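Local coordinates for polyphosphate kinase (Porphyromonas gingivalis, PDB 2O8R), which probably catalyses the reversible transfer of the terminal phosphate of ATP onto a growing chain of inorganic polyphosphate, at residues 25-30 and 589-594; 117-122 and 298-303; 440-445 and 492-497; 504-509 and 513-518; 656-661 and 666-671. The protein carries 3 engineered substitutions. All blocks are in the same frame, centred on the assembly; numbering follows the deposited sequence.

Contact 1: 25-30 and 589-594; sequences LMEAAD and RLVDMY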
# COMPACT_ATOMS: atom_id res chain seq x y z
N LEU A 25 -13.16 18.86 17.70
CA LEU A 25 -14.49 18.40 18.08
C LEU A 25 -15.56 19.45 17.76
O LEU A 25 -16.68 19.10 17.41
CB LEU A 25 -14.54 18.04 19.57
CG LEU A 25 -15.77 17.29 20.08
CD1 LEU A 25 -16.23 16.25 19.08
CD2 LEU A 25 -15.46 16.62 21.40
N MSE A 26 -15.22 20.73 17.88
CA MSE A 26 -16.15 21.79 17.55
C MSE A 26 -16.52 21.86 16.07
O MSE A 26 -17.69 22.14 15.75
CB MSE A 26 -15.64 23.13 18.04
CG MSE A 26 -15.84 23.30 19.52
SE MSE A 26 -14.69 24.67 20.29
CE MSE A 26 -15.63 24.84 22.01
N GLU A 27 -15.56 21.62 15.18
CA GLU A 27 -15.86 21.59 13.75
C GLU A 27 -16.98 20.60 13.51
O GLU A 27 -17.88 20.87 12.72
CB GLU A 27 -14.66 21.21 12.90
CG GLU A 27 -13.72 22.36 12.63
CD GLU A 27 -14.26 23.33 11.60
OE1 GLU A 27 -14.95 22.88 10.68
OE2 GLU A 27 -14.00 24.54 11.72
N ALA A 28 -16.92 19.48 14.22
CA ALA A 28 -17.96 18.47 14.13
C ALA A 28 -19.33 19.00 14.57
O ALA A 28 -20.35 18.61 14.00
CB ALA A 28 -17.58 17.27 14.92
N ALA A 29 -19.34 19.90 15.56
CA ALA A 29 -20.57 20.49 16.10
C ALA A 29 -21.13 21.63 15.26
O ALA A 29 -22.23 22.12 15.53
CB ALA A 29 -20.34 20.99 17.53
N ASP A 30 -20.36 22.06 14.25
CA ASP A 30 -20.75 23.21 13.43
C ASP A 30 -21.82 22.82 12.44
O ASP A 30 -21.54 22.32 11.34
CB ASP A 30 -19.53 23.80 12.70
CG ASP A 30 -19.86 25.08 11.92
OD1 ASP A 30 -21.04 25.50 11.88
OD2 ASP A 30 -18.93 25.67 11.32
N ARG A 589 -6.38 30.98 17.00
CA ARG A 589 -6.31 29.64 16.46
C ARG A 589 -7.28 29.52 15.29
O ARG A 589 -8.49 29.70 15.44
CB ARG A 589 -6.67 28.63 17.53
CG ARG A 589 -6.98 27.26 17.01
CD ARG A 589 -7.38 26.38 18.17
NE ARG A 589 -6.21 26.05 18.96
CZ ARG A 589 -6.22 25.79 20.26
NH1 ARG A 589 -7.36 25.84 20.93
NH2 ARG A 589 -5.09 25.50 20.87
N LEU A 590 -6.73 29.24 14.12
CA LEU A 590 -7.53 28.98 12.94
C LEU A 590 -7.52 27.50 12.61
O LEU A 590 -6.46 26.94 12.30
CB LEU A 590 -7.01 29.79 11.74
CG LEU A 590 -7.82 29.59 10.46
CD1 LEU A 590 -9.27 30.00 10.67
CD2 LEU A 590 -7.18 30.35 9.29
N VAL A 591 -8.69 26.88 12.70
CA VAL A 591 -8.92 25.49 12.29
C VAL A 591 -10.10 25.49 11.31
O VAL A 591 -11.16 26.05 11.60
CB VAL A 591 -9.25 24.59 13.50
CG1 VAL A 591 -9.97 23.31 13.08
CG2 VAL A 591 -7.99 24.28 14.27
N ASP A 592 -9.88 24.87 10.16
CA ASP A 592 -10.86 24.78 9.09
C ASP A 592 -10.53 23.47 8.35
O ASP A 592 -9.76 22.64 8.86
CB ASP A 592 -10.70 26.00 8.17
CG ASP A 592 -11.98 26.35 7.39
OD1 ASP A 592 -12.96 25.58 7.39
OD2 ASP A 592 -11.99 27.43 6.75
N MSE A 593 -11.09 23.28 7.15
CA MSE A 593 -10.89 22.05 6.39
C MSE A 593 -9.43 21.72 6.04
O MSE A 593 -9.02 20.56 6.11
CB MSE A 593 -11.71 22.08 5.12
CG MSE A 593 -11.86 20.71 4.50
SE MSE A 593 -12.86 20.72 2.84
CE MSE A 593 -13.67 18.95 3.02
N TYR A 594 -8.66 22.74 5.66
CA TYR A 594 -7.24 22.56 5.37
C TYR A 594 -6.47 22.67 6.66
O TYR A 594 -6.83 23.46 7.53
CB TYR A 594 -6.70 23.62 4.40
CG TYR A 594 -7.40 23.70 3.07
CD1 TYR A 594 -7.94 22.57 2.46
CD2 TYR A 594 -7.49 24.90 2.39
CE1 TYR A 594 -8.57 22.66 1.26
CE2 TYR A 594 -8.11 24.99 1.19
CZ TYR A 594 -8.66 23.88 0.62
OH TYR A 594 -9.29 23.98 -0.60
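Glu27, near the end of helix 13-29, meets Val591 with two unlike parts of one side chain. The apolar part is alkyl against alkyl: Glu27 CG lies 3.9 Å from Val591 CG1, the two side chains running past each other in opposite directions. A first torsion of 159° places that valine methyl anti to its own backbone N and facing the helix. The polar part involves no hydrogen bond between the segments. The glutamate chain bends at its second torsion (-75°), which brings the carboxylate alongside the loop, with Glu27 OE2 3.2 Å from Val591 O; both atoms are acceptors, so no hydrogen bond joins them. Like charge is added by Asp592, whose OD1 is 4.6 Å from Glu27 OE2. Cations compensate. Lys655 forms salt bridges with both carboxylates, through Glu27 OE1 and Asp592 OD1, while Arg23 pairs with Glu27 OE2 and Arg677 with Asp592 OD2, which would help the buried acids tolerate each other. The arrangement is an interdomain joint: a helix of the N-terminal domain rests on the loop after strand 585-589 of the PLD-like C-terminal domain 2, bordering Arg570, a predicted ATP-binding residue.

Contact 2: 117-122 and 298-303; sequences LRTHAP and GNYVNL. With SO4 (sulfate ion), chain J; SO4 (sulfate ion), chain H.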
# COMPACT_ATOMS: atom_id res chain seq x y z
N LEU A 117 -27.66 5.26 9.25
CA LEU A 117 -26.61 4.50 9.88
C LEU A 117 -27.30 3.86 11.04
O LEU A 117 -27.65 4.54 12.01
CB LEU A 117 -25.46 5.40 10.34
CG LEU A 117 -24.33 4.67 11.07
CD1 LEU A 117 -23.87 3.42 10.32
CD2 LEU A 117 -23.15 5.58 11.33
N ARG A 118 -27.52 2.57 10.95
CA ARG A 118 -28.32 1.90 11.95
C ARG A 118 -27.55 1.70 13.23
O ARG A 118 -26.38 1.32 13.23
CB ARG A 118 -28.93 0.60 11.43
CG ARG A 118 -30.29 0.81 10.77
CD ARG A 118 -31.19 -0.41 10.91
NE ARG A 118 -31.18 -1.20 9.68
CZ ARG A 118 -32.12 -1.12 8.75
NH1 ARG A 118 -33.15 -0.30 8.90
NH2 ARG A 118 -32.04 -1.86 7.66
N THR A 119 -28.23 1.98 14.32
CA THR A 119 -27.62 1.92 15.62
C THR A 119 -28.25 0.77 16.41
O THR A 119 -27.72 0.34 17.45
CB THR A 119 -27.76 3.29 16.30
OG1 THR A 119 -26.55 3.63 16.97
CG2 THR A 119 -28.94 3.31 17.25
N HIS A 120 -29.36 0.25 15.89
CA HIS A 120 -30.01 -0.98 16.38
C HIS A 120 -30.15 -1.98 15.24
O HIS A 120 -29.80 -1.68 14.08
CB HIS A 120 -31.37 -0.66 16.98
CG HIS A 120 -31.34 0.44 18.00
ND1 HIS A 120 -32.10 1.58 17.89
CD2 HIS A 120 -30.63 0.57 19.14
CE1 HIS A 120 -31.87 2.37 18.92
NE2 HIS A 120 -30.98 1.78 19.70
N ALA A 121 -30.67 -3.18 15.54
CA ALA A 121 -30.76 -4.27 14.54
C ALA A 121 -31.99 -4.11 13.67
O ALA A 121 -33.03 -3.71 14.17
CB ALA A 121 -30.78 -5.62 15.23
N PRO A 122 -31.87 -4.41 12.36
CA PRO A 122 -32.99 -4.10 11.46
C PRO A 122 -34.18 -4.98 11.77
O PRO A 122 -34.00 -6.11 12.21
CB PRO A 122 -32.43 -4.46 10.09
CG PRO A 122 -31.38 -5.49 10.37
CD PRO A 122 -30.76 -5.05 11.65
N GLY A 298 -19.02 5.38 25.34
CA GLY A 298 -20.26 5.11 24.63
C GLY A 298 -20.33 3.74 24.00
O GLY A 298 -19.48 2.88 24.22
N ASN A 299 -21.36 3.55 23.18
CA ASN A 299 -21.72 2.22 22.70
C ASN A 299 -20.93 1.73 21.48
O ASN A 299 -20.92 0.53 21.19
CB ASN A 299 -23.21 2.18 22.42
CG ASN A 299 -23.75 0.81 22.46
OD1 ASN A 299 -23.94 0.17 21.43
ND2 ASN A 299 -24.01 0.31 23.67
N TYR A 300 -20.30 2.67 20.76
CA TYR A 300 -19.41 2.34 19.64
C TYR A 300 -18.03 2.94 19.86
O TYR A 300 -17.92 4.12 20.18
CB TYR A 300 -19.98 2.82 18.30
CG TYR A 300 -21.32 2.23 18.00
CD1 TYR A 300 -21.43 0.97 17.42
CD2 TYR A 300 -22.50 2.92 18.31
CE1 TYR A 300 -22.68 0.41 17.14
CE2 TYR A 300 -23.74 2.38 18.04
CZ TYR A 300 -23.83 1.12 17.45
OH TYR A 300 -25.06 0.59 17.19
N VAL A 301 -16.99 2.12 19.69
CA VAL A 301 -15.62 2.57 19.89
C VAL A 301 -14.80 2.57 18.60
O VAL A 301 -15.23 2.05 17.56
CB VAL A 301 -14.88 1.75 20.98
CG1 VAL A 301 -15.63 1.81 22.30
CG2 VAL A 301 -14.67 0.31 20.53
N ASN A 302 -13.61 3.14 18.67
CA ASN A 302 -12.71 3.26 17.53
C ASN A 302 -13.35 4.04 16.39
O ASN A 302 -13.27 3.65 15.23
CB ASN A 302 -12.27 1.89 17.04
CG ASN A 302 -10.84 1.87 16.61
OD1 ASN A 302 -9.94 1.78 17.44
ND2 ASN A 302 -10.62 1.94 15.30
N LEU A 303 -13.98 5.15 16.74
CA LEU A 303 -14.79 5.88 15.80
C LEU A 303 -14.00 6.71 14.79
O LEU A 303 -14.58 7.50 14.06
CB LEU A 303 -15.81 6.74 16.52
CG LEU A 303 -16.98 5.93 17.07
CD1 LEU A 303 -17.85 6.85 17.90
CD2 LEU A 303 -17.77 5.32 15.94
S SO4 J . -31.54 2.52 14.34
O1 SO4 J . -32.66 2.93 13.50
O2 SO4 J . -31.90 2.68 15.74
O3 SO4 J . -31.23 1.11 14.07
O4 SO4 J . -30.38 3.36 14.06
S SO4 H . -35.81 -0.72 10.63
O1 SO4 H . -36.43 0.11 9.60
O2 SO4 H . -36.64 -0.69 11.83
O3 SO4 H . -35.68 -2.10 10.14
O4 SO4 H . -34.49 -0.20 10.97
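Tyr300 and Thr119 join two loops, one following edge strand 115-118 of a three-stranded sheet, the other following edge strand 294-297 of the six-stranded sheet. In the first shell, Thr119 O lies at the edge of the tyrosine ring and in its plane, 2.7 Å from Tyr300 OH; with CG anti to the carbonyl carbon (chi1 -59°), the ring is carried toward Thr119. The threonine hydroxyl comes obliquely to the same ring, with Thr119 OG1 3.3 Å from Tyr300 CE2, and gives a weak hydrogen bond to the phenol oxygen. That oxygen has its stronger partner in Asp211. One shell out, Phe208 stacks on the tyrosine ring, and Tyr103 of helix 83-112 touches both Tyr300 and Thr119. The backbone beyond the strand also turns its N-H groups to a sulfate, probably from the crystallisation liquor: Thr119 N donates to its O4 at 2.6 Å, and His120 N to its O3 at 2.7 Å. Beside this anion, Thr119 CG2 sits 3.4 Å above the plane of the His120 ring, over its centre.

Contact 3: 440-445 and 492-497; sequences AKTALI and RLFRIL. With SO4 (sulfate ion), chain F.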
# COMPACT_ATOMS: atom_id res chain seq x y z
N ALA A 440 14.36 20.40 7.99
CA ALA A 440 14.38 21.36 6.88
C ALA A 440 13.68 20.85 5.61
O ALA A 440 13.78 19.68 5.26
CB ALA A 440 15.81 21.74 6.56
N LYS A 441 12.96 21.74 4.94
CA LYS A 441 12.18 21.36 3.76
C LYS A 441 12.70 22.11 2.52
O LYS A 441 12.06 23.05 2.05
CB LYS A 441 10.69 21.66 3.97
CG LYS A 441 10.14 21.36 5.37
CD LYS A 441 9.81 19.89 5.51
CE LYS A 441 9.10 19.59 6.81
NZ LYS A 441 8.92 18.12 6.97
N THR A 442 13.86 21.70 2.01
CA THR A 442 14.50 22.39 0.91
C THR A 442 14.87 21.47 -0.25
O THR A 442 15.19 20.30 -0.04
CB THR A 442 15.80 23.09 1.37
OG1 THR A 442 16.72 22.10 1.82
CG2 THR A 442 15.54 24.06 2.51
N ALA A 443 14.82 22.00 -1.46
CA ALA A 443 15.39 21.34 -2.64
C ALA A 443 16.39 22.28 -3.31
O ALA A 443 16.36 23.49 -3.09
CB ALA A 443 14.30 20.93 -3.61
N LEU A 444 17.28 21.72 -4.12
CA LEU A 444 18.35 22.52 -4.71
C LEU A 444 18.74 22.01 -6.06
O LEU A 444 19.13 20.86 -6.19
CB LEU A 444 19.59 22.50 -3.82
CG LEU A 444 20.77 23.32 -4.31
CD1 LEU A 444 20.46 24.82 -4.32
CD2 LEU A 444 21.97 23.04 -3.44
N ILE A 445 18.64 22.87 -7.07
CA ILE A 445 19.10 22.53 -8.41
C ILE A 445 20.32 23.38 -8.73
O ILE A 445 20.23 24.61 -8.70
CB ILE A 445 18.00 22.75 -9.46
CG1 ILE A 445 16.82 21.84 -9.18
CG2 ILE A 445 18.52 22.42 -10.82
CD1 ILE A 445 15.53 22.41 -9.68
N ARG A 492 25.56 25.53 0.59
CA ARG A 492 26.42 25.34 1.74
C ARG A 492 25.77 24.44 2.78
O ARG A 492 26.45 23.60 3.37
CB ARG A 492 26.76 26.70 2.37
CG ARG A 492 27.65 26.59 3.57
CD ARG A 492 27.94 27.94 4.19
NE ARG A 492 29.18 28.53 3.69
CZ ARG A 492 29.26 29.72 3.11
NH1 ARG A 492 28.18 30.46 2.95
NH2 ARG A 492 30.43 30.16 2.69
N LEU A 493 24.47 24.62 2.99
CA LEU A 493 23.73 23.78 3.94
C LEU A 493 23.87 22.29 3.60
O LEU A 493 24.19 21.48 4.47
CB LEU A 493 22.25 24.16 3.99
CG LEU A 493 21.33 23.30 4.87
CD1 LEU A 493 21.80 23.22 6.32
CD2 LEU A 493 19.87 23.80 4.78
N PHE A 494 23.67 21.94 2.33
CA PHE A 494 23.71 20.54 1.96
C PHE A 494 25.10 19.94 2.08
O PHE A 494 25.24 18.76 2.37
CB PHE A 494 23.16 20.31 0.57
CG PHE A 494 21.66 20.25 0.50
CD1 PHE A 494 20.98 19.15 0.98
CD2 PHE A 494 20.93 21.29 -0.07
CE1 PHE A 494 19.60 19.07 0.89
CE2 PHE A 494 19.54 21.22 -0.16
CZ PHE A 494 18.87 20.11 0.33
N ARG A 495 26.12 20.75 1.87
CA ARG A 495 27.48 20.27 2.02
C ARG A 495 27.76 19.97 3.48
O ARG A 495 28.36 18.95 3.81
CB ARG A 495 28.49 21.28 1.48
CG ARG A 495 28.73 21.12 0.01
CD ARG A 495 29.70 22.16 -0.53
NE ARG A 495 30.92 22.24 0.26
CZ ARG A 495 31.97 21.44 0.12
NH1 ARG A 495 31.97 20.47 -0.78
NH2 ARG A 495 33.03 21.62 0.90
N ILE A 496 27.31 20.88 4.34
CA ILE A 496 27.38 20.66 5.78
C ILE A 496 26.63 19.37 6.18
O ILE A 496 27.17 18.55 6.90
CB ILE A 496 26.89 21.89 6.57
CG1 ILE A 496 27.85 23.07 6.36
CG2 ILE A 496 26.77 21.56 8.06
CD1 ILE A 496 27.46 24.34 7.11
N LEU A 497 25.41 19.18 5.68
CA LEU A 497 24.67 17.94 5.95
C LEU A 497 25.37 16.70 5.36
O LEU A 497 25.25 15.59 5.89
CB LEU A 497 23.21 18.04 5.48
CG LEU A 497 22.38 19.11 6.17
CD1 LEU A 497 21.00 19.21 5.57
CD2 LEU A 497 22.31 18.86 7.67
S SO4 F . 5.87 18.63 10.03
O1 SO4 F . 4.50 18.53 9.53
O2 SO4 F . 5.87 18.40 11.48
O3 SO4 F . 6.70 17.62 9.37
O4 SO4 F . 6.42 19.93 9.67
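Leu444, on strand 442-447, and Phe494, on helix 484-497, mark the closest backbone approach of the two segments, their CA atoms 8.8 Å apart. No hydrogen bond spans that gap, and the phenylalanine ring fills it. With CG anti to the carbonyl carbon (chi1 -82°) the ring is carried out toward the strand, and its side chain and that of Leu444 run past each other in opposite directions, with Phe494 CE2 3.9 Å from Leu444 CB and Phe494 CD2 3.9 Å from Leu444 CD2. This is helix-on-sheet packing in the PLD-like C-terminal domain 1, the strand lying between strands 370-377 and 457-462. His439, Ala440 and Lys441, just ahead of it, fit the HxK signature of that superfamily, and His439 is the predicted phosphohistidine. Thr442 meets the far end of the ring: its OG1 (chi1 63°) comes obliquely to within 3.3 Å of Phe494 CZ, while Thr442 O lies at the ring edge, in plane. Lys441 NZ, hydrogen-bonded to Asn465 OD1, makes a weak bond to a sulfate, probably from the crystallisation liquor, that His597 and Arg599 also hold.

Contact 4: 504-509 and 513-518; sequences ARFSRL and RYNMGE. With SO4 (sulfate ion), chain E.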
# COMPACT_ATOMS: atom_id res chain seq x y z
N ALA A 504 30.63 27.81 8.78
CA ALA A 504 29.25 27.81 9.30
C ALA A 504 28.59 29.19 9.23
O ALA A 504 28.26 29.78 10.26
CB ALA A 504 29.23 27.26 10.71
N ARG A 505 28.38 29.70 8.02
CA ARG A 505 28.02 31.09 7.79
C ARG A 505 27.06 31.22 6.62
O ARG A 505 27.36 30.78 5.51
CB ARG A 505 29.27 31.92 7.46
CG ARG A 505 30.23 32.17 8.61
CD ARG A 505 31.26 33.23 8.25
NE ARG A 505 32.24 32.76 7.27
CZ ARG A 505 33.46 32.33 7.58
NH1 ARG A 505 33.86 32.31 8.85
NH2 ARG A 505 34.28 31.93 6.62
N PHE A 506 25.92 31.87 6.85
CA PHE A 506 24.93 32.04 5.80
C PHE A 506 24.59 33.52 5.56
O PHE A 506 24.60 34.31 6.50
CB PHE A 506 23.67 31.20 6.12
CG PHE A 506 23.98 29.75 6.42
CD1 PHE A 506 24.03 28.81 5.40
CD2 PHE A 506 24.26 29.35 7.72
CE1 PHE A 506 24.33 27.49 5.68
CE2 PHE A 506 24.57 28.02 8.00
CZ PHE A 506 24.60 27.09 6.98
N SER A 507 24.32 33.88 4.30
CA SER A 507 24.05 35.28 3.92
C SER A 507 22.66 35.76 4.33
O SER A 507 22.51 36.85 4.86
CB SER A 507 24.20 35.49 2.41
OG SER A 507 25.43 35.00 1.93
N ARG A 508 21.65 34.95 4.04
CA ARG A 508 20.27 35.37 4.27
C ARG A 508 19.50 34.27 4.98
O ARG A 508 18.54 34.55 5.70
CB ARG A 508 19.57 35.66 2.95
CG ARG A 508 20.32 36.59 2.01
CD ARG A 508 20.14 38.02 2.40
NE ARG A 508 20.33 38.92 1.27
CZ ARG A 508 19.89 40.17 1.23
NH1 ARG A 508 19.22 40.67 2.26
NH2 ARG A 508 20.10 40.91 0.15
N LEU A 509 19.94 33.03 4.78
CA LEU A 509 19.26 31.86 5.32
C LEU A 509 19.41 31.75 6.83
O LEU A 509 20.42 32.14 7.39
CB LEU A 509 19.82 30.61 4.66
CG LEU A 509 19.04 29.31 4.79
CD1 LEU A 509 17.65 29.52 4.22
CD2 LEU A 509 19.79 28.15 4.10
N ARG A 513 20.58 25.71 15.21
CA ARG A 513 21.87 25.29 15.76
C ARG A 513 23.02 26.03 15.06
O ARG A 513 24.19 25.66 15.18
CB ARG A 513 22.07 23.77 15.68
CG ARG A 513 20.91 22.94 16.23
CD ARG A 513 21.11 21.45 15.99
NE ARG A 513 21.93 20.84 17.04
CZ ARG A 513 23.22 20.56 16.92
NH1 ARG A 513 23.88 20.81 15.79
NH2 ARG A 513 23.87 20.01 17.94
N TYR A 514 22.68 27.09 14.34
CA TYR A 514 23.66 27.96 13.72
C TYR A 514 23.32 29.42 13.99
O TYR A 514 23.68 29.94 15.04
CB TYR A 514 23.77 27.68 12.22
CG TYR A 514 24.44 26.37 11.92
CD1 TYR A 514 25.83 26.26 11.95
CD2 TYR A 514 23.70 25.24 11.60
CE1 TYR A 514 26.47 25.05 11.69
CE2 TYR A 514 24.32 24.03 11.31
CZ TYR A 514 25.70 23.94 11.36
OH TYR A 514 26.32 22.75 11.07
N ASN A 515 22.61 30.07 13.08
CA ASN A 515 22.30 31.49 13.25
C ASN A 515 20.87 31.81 13.67
O ASN A 515 20.55 32.97 13.93
CB ASN A 515 22.62 32.26 11.97
CG ASN A 515 21.95 31.67 10.75
OD1 ASN A 515 21.22 30.69 10.85
ND2 ASN A 515 22.19 32.26 9.60
N MSE A 516 20.01 30.79 13.74
CA MSE A 516 18.58 31.04 13.90
C MSE A 516 18.13 31.60 15.25
O MSE A 516 17.25 32.47 15.31
CB MSE A 516 17.76 29.81 13.55
CG MSE A 516 16.28 30.14 13.38
SE MSE A 516 15.16 28.59 13.04
CE MSE A 516 15.22 27.74 14.79
N GLY A 517 18.70 31.08 16.33
CA GLY A 517 18.36 31.55 17.67
C GLY A 517 18.64 33.04 17.80
O GLY A 517 17.77 33.81 18.18
N GLU A 518 19.86 33.43 17.44
CA GLU A 518 20.28 34.83 17.50
C GLU A 518 19.35 35.68 16.67
O GLU A 518 18.86 36.70 17.15
CB GLU A 518 21.70 35.00 16.96
CG GLU A 518 22.77 35.10 18.03
CD GLU A 518 23.96 35.95 17.59
OE1 GLU A 518 23.98 36.40 16.42
OE2 GLU A 518 24.86 36.18 18.43
S SO4 E . 31.42 33.78 3.96
O1 SO4 E . 31.60 33.66 2.51
O2 SO4 E . 30.09 33.31 4.35
O3 SO4 E . 32.44 32.98 4.63
O4 SO4 E . 31.55 35.18 4.34
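Phe506 and Tyr514 form a T-shaped aromatic pair, the edge of the phenylalanine directed at the face of the tyrosine. The ring centroids are 6.0 Å apart and the planes stand at 77°; the nearest atoms are Phe506 CE2 and Tyr514 CG, at 4.3 Å. An apolar contact extends the patch, since Ala504 CB comes obliquely to the tyrosine ring, 3.7 Å from Tyr514 CE1. Helix 484-497 backs both aromatics, with Arg492 against Phe506 and Ile496 against Tyr514.

Hydrogen bonding centres on Asn515. With its first torsion at 54°, the amide turns back toward the preceding loop, where Asn515 ND2 donates to Leu509 O over 2.8 Å. The donor lies in the carbonyl plane, whereas the acceptor is tilted 21° out of the amide plane. The other end, Asn515 OD1, accepts from Val511 N. The asparagine also crosses Phe506 at about a right angle, with ND2 3.9 Å from Phe506 CB. Asp489 of helix 484-497 accepts from the backbone N-H groups of Ser507, Arg508 and Leu509.

Apart from these, Arg505 NE (2.7 Å) and Arg505 NH2 (2.9 Å) both hydrogen-bond O3 of one sulfate, probably from the crystallisation liquor.

Chemically, Val511 N can only donate and Leu509 O only accept, which agrees with the modelled orientation of the amide; both bonds tie Asn515, just ahead of helix 516-532, back to the chain around strand 510-511.

Contact 5: 656-661 and 666-671; sequences ACRIDS and IYKHNS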
# COMPACT_ATOMS: atom_id res chain seq x y z
N ALA A 656 -12.25 31.18 12.62
CA ALA A 656 -11.22 31.62 13.57
C ALA A 656 -11.72 31.67 14.98
O ALA A 656 -12.86 32.08 15.24
CB ALA A 656 -10.66 32.99 13.19
N CYS A 657 -10.88 31.24 15.91
CA CYS A 657 -11.20 31.34 17.33
C CYS A 657 -10.09 32.04 18.10
O CYS A 657 -8.90 31.82 17.84
CB CYS A 657 -11.45 29.95 17.92
SG CYS A 657 -13.05 29.22 17.46
N ARG A 658 -10.47 32.88 19.06
CA ARG A 658 -9.51 33.52 19.92
C ARG A 658 -9.45 32.66 21.16
O ARG A 658 -10.43 32.00 21.51
CB ARG A 658 -9.89 34.98 20.24
CG ARG A 658 -11.04 35.13 21.18
CD ARG A 658 -11.36 36.59 21.48
NE ARG A 658 -12.70 36.70 22.06
CZ ARG A 658 -12.96 36.61 23.36
NH1 ARG A 658 -11.96 36.45 24.24
NH2 ARG A 658 -14.21 36.71 23.79
N ILE A 659 -8.27 32.60 21.74
CA ILE A 659 -8.01 31.83 22.94
C ILE A 659 -8.07 32.76 24.15
O ILE A 659 -7.60 33.90 24.10
CB ILE A 659 -6.61 31.18 22.88
CG1 ILE A 659 -6.44 30.36 21.59
CG2 ILE A 659 -6.34 30.32 24.10
CD1 ILE A 659 -7.47 29.27 21.42
N ASP A 660 -8.66 32.27 25.23
CA ASP A 660 -8.58 33.03 26.47
C ASP A 660 -7.64 32.37 27.47
O ASP A 660 -7.03 31.33 27.18
CB ASP A 660 -9.97 33.27 27.06
CG ASP A 660 -10.71 31.98 27.37
OD1 ASP A 660 -10.12 31.04 27.95
OD2 ASP A 660 -11.90 31.92 27.04
N SER A 661 -7.54 32.97 28.65
CA SER A 661 -6.64 32.48 29.69
C SER A 661 -7.12 31.19 30.32
O SER A 661 -6.36 30.52 31.01
CB SER A 661 -6.43 33.55 30.77
OG SER A 661 -7.59 34.35 30.96
N ILE A 666 -12.87 30.51 21.54
CA ILE A 666 -13.96 31.46 21.36
C ILE A 666 -14.01 31.92 19.90
O ILE A 666 -13.07 32.54 19.41
CB ILE A 666 -13.80 32.68 22.29
CG1 ILE A 666 -13.43 32.27 23.72
CG2 ILE A 666 -15.07 33.45 22.35
CD1 ILE A 666 -14.47 31.44 24.40
N TYR A 667 -15.12 31.61 19.21
CA TYR A 667 -15.34 32.02 17.82
C TYR A 667 -15.36 33.53 17.70
O TYR A 667 -16.08 34.22 18.42
CB TYR A 667 -16.67 31.50 17.27
CG TYR A 667 -16.71 30.07 16.79
CD1 TYR A 667 -16.12 29.69 15.59
CD2 TYR A 667 -17.39 29.11 17.53
CE1 TYR A 667 -16.17 28.37 15.15
CE2 TYR A 667 -17.44 27.78 17.10
CZ TYR A 667 -16.84 27.42 15.92
OH TYR A 667 -16.91 26.10 15.51
N LYS A 668 -14.61 34.04 16.73
CA LYS A 668 -14.56 35.46 16.47
C LYS A 668 -15.70 35.95 15.57
O LYS A 668 -15.48 36.78 14.68
CB LYS A 668 -13.20 35.80 15.89
CG LYS A 668 -12.09 35.32 16.82
CD LYS A 668 -10.72 35.34 16.18
CE LYS A 668 -10.31 36.74 15.81
NZ LYS A 668 -8.86 36.76 15.47
N HIS A 669 -16.92 35.45 15.81
CA HIS A 669 -18.10 35.79 15.00
C HIS A 669 -18.50 37.23 15.18
O HIS A 669 -18.41 37.76 16.29
CB HIS A 669 -19.30 34.93 15.40
CG HIS A 669 -19.13 33.48 15.09
ND1 HIS A 669 -18.34 33.02 14.05
CD2 HIS A 669 -19.68 32.38 15.66
CE1 HIS A 669 -18.38 31.70 14.02
NE2 HIS A 669 -19.18 31.29 14.98
N ASN A 670 -18.98 37.86 14.11
CA ASN A 670 -19.39 39.26 14.17
C ASN A 670 -20.33 39.68 13.04
O ASN A 670 -19.88 40.15 11.99
CB ASN A 670 -18.15 40.15 14.19
CG ASN A 670 -18.45 41.58 14.60
OD1 ASN A 670 -19.35 42.23 14.06
ND2 ASN A 670 -17.66 42.09 15.53
N SER A 671 -21.63 39.55 13.27
CA SER A 671 -22.67 39.86 12.27
C SER A 671 -22.53 41.24 11.64
O SER A 671 -22.86 41.42 10.46
CB SER A 671 -24.06 39.75 12.89
OG SER A 671 -24.26 38.49 13.50
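Cys657 and Tyr667 face each other in the beta hairpin of strands 657-659 and 665-667, as an antiparallel non-hydrogen-bonded pair. The hydrogen-bonded pair is Arg658 with Ile666, joined by Arg658 N to Ile666 O (2.6 Å) and Ile666 N to Arg658 O (2.9 Å). Beyond the bridges, Lys668 N donates to Ala656 O at 3.0 Å in a nearly straight bond (173° at the hydrogen). On the Cys657 face a sulfur-aromatic contact forms: Cys657 SG lies over the tyrosine ring, 3.9 Å from the centroid of Tyr667 and 23° off the ring normal. On the other face Arg658 runs extended from CG to NE, and one face of its guanidinium covers Ile666, with Arg658 NH2 3.7 Å from Ile666 CG2. Asp660 crosses Ile666 at about a right angle, touching it through OD2, while its OD1 accepts from Ser662 N and Asn664 N in the hairpin turn. The alkyl chain of Lys668, bent at its third torsion, packs against the partner segment, CD 3.8 Å from Ala656 CB, and its NZ reaches Thr588 OG1. Strand 657-659 pairs antiparallel with strand 585-589 on its other edge, and helix 13-29 packs Arg23 on Cys657 and Tyr667, with Met26 on Tyr667.

Contact 1 closes a long loop of chain in which contacts 2, 3 and 4 are nested in that order; contact 5 follows it. Contacts 1 and 5 touch, their centres about 12 Å apart, because strand 585-589 hydrogen-bonds strand 657-659 through Arg589 and Cys657 while helix 13-29 leans on both. Contacts 3 and 4 also touch, with centres about 13 Å apart: helix 484-497 supplies one side of contact 3 and is packed against by contact 4. Contact 2 touches none of the others; its centre is about 24 Å from that of contact 1 and about 51 Å from that of contact 3, on the opposite side of the chain's centre from contact 3. The N-terminal domain thus reaches the predicted ATP-binding region from a distant part of the sequence.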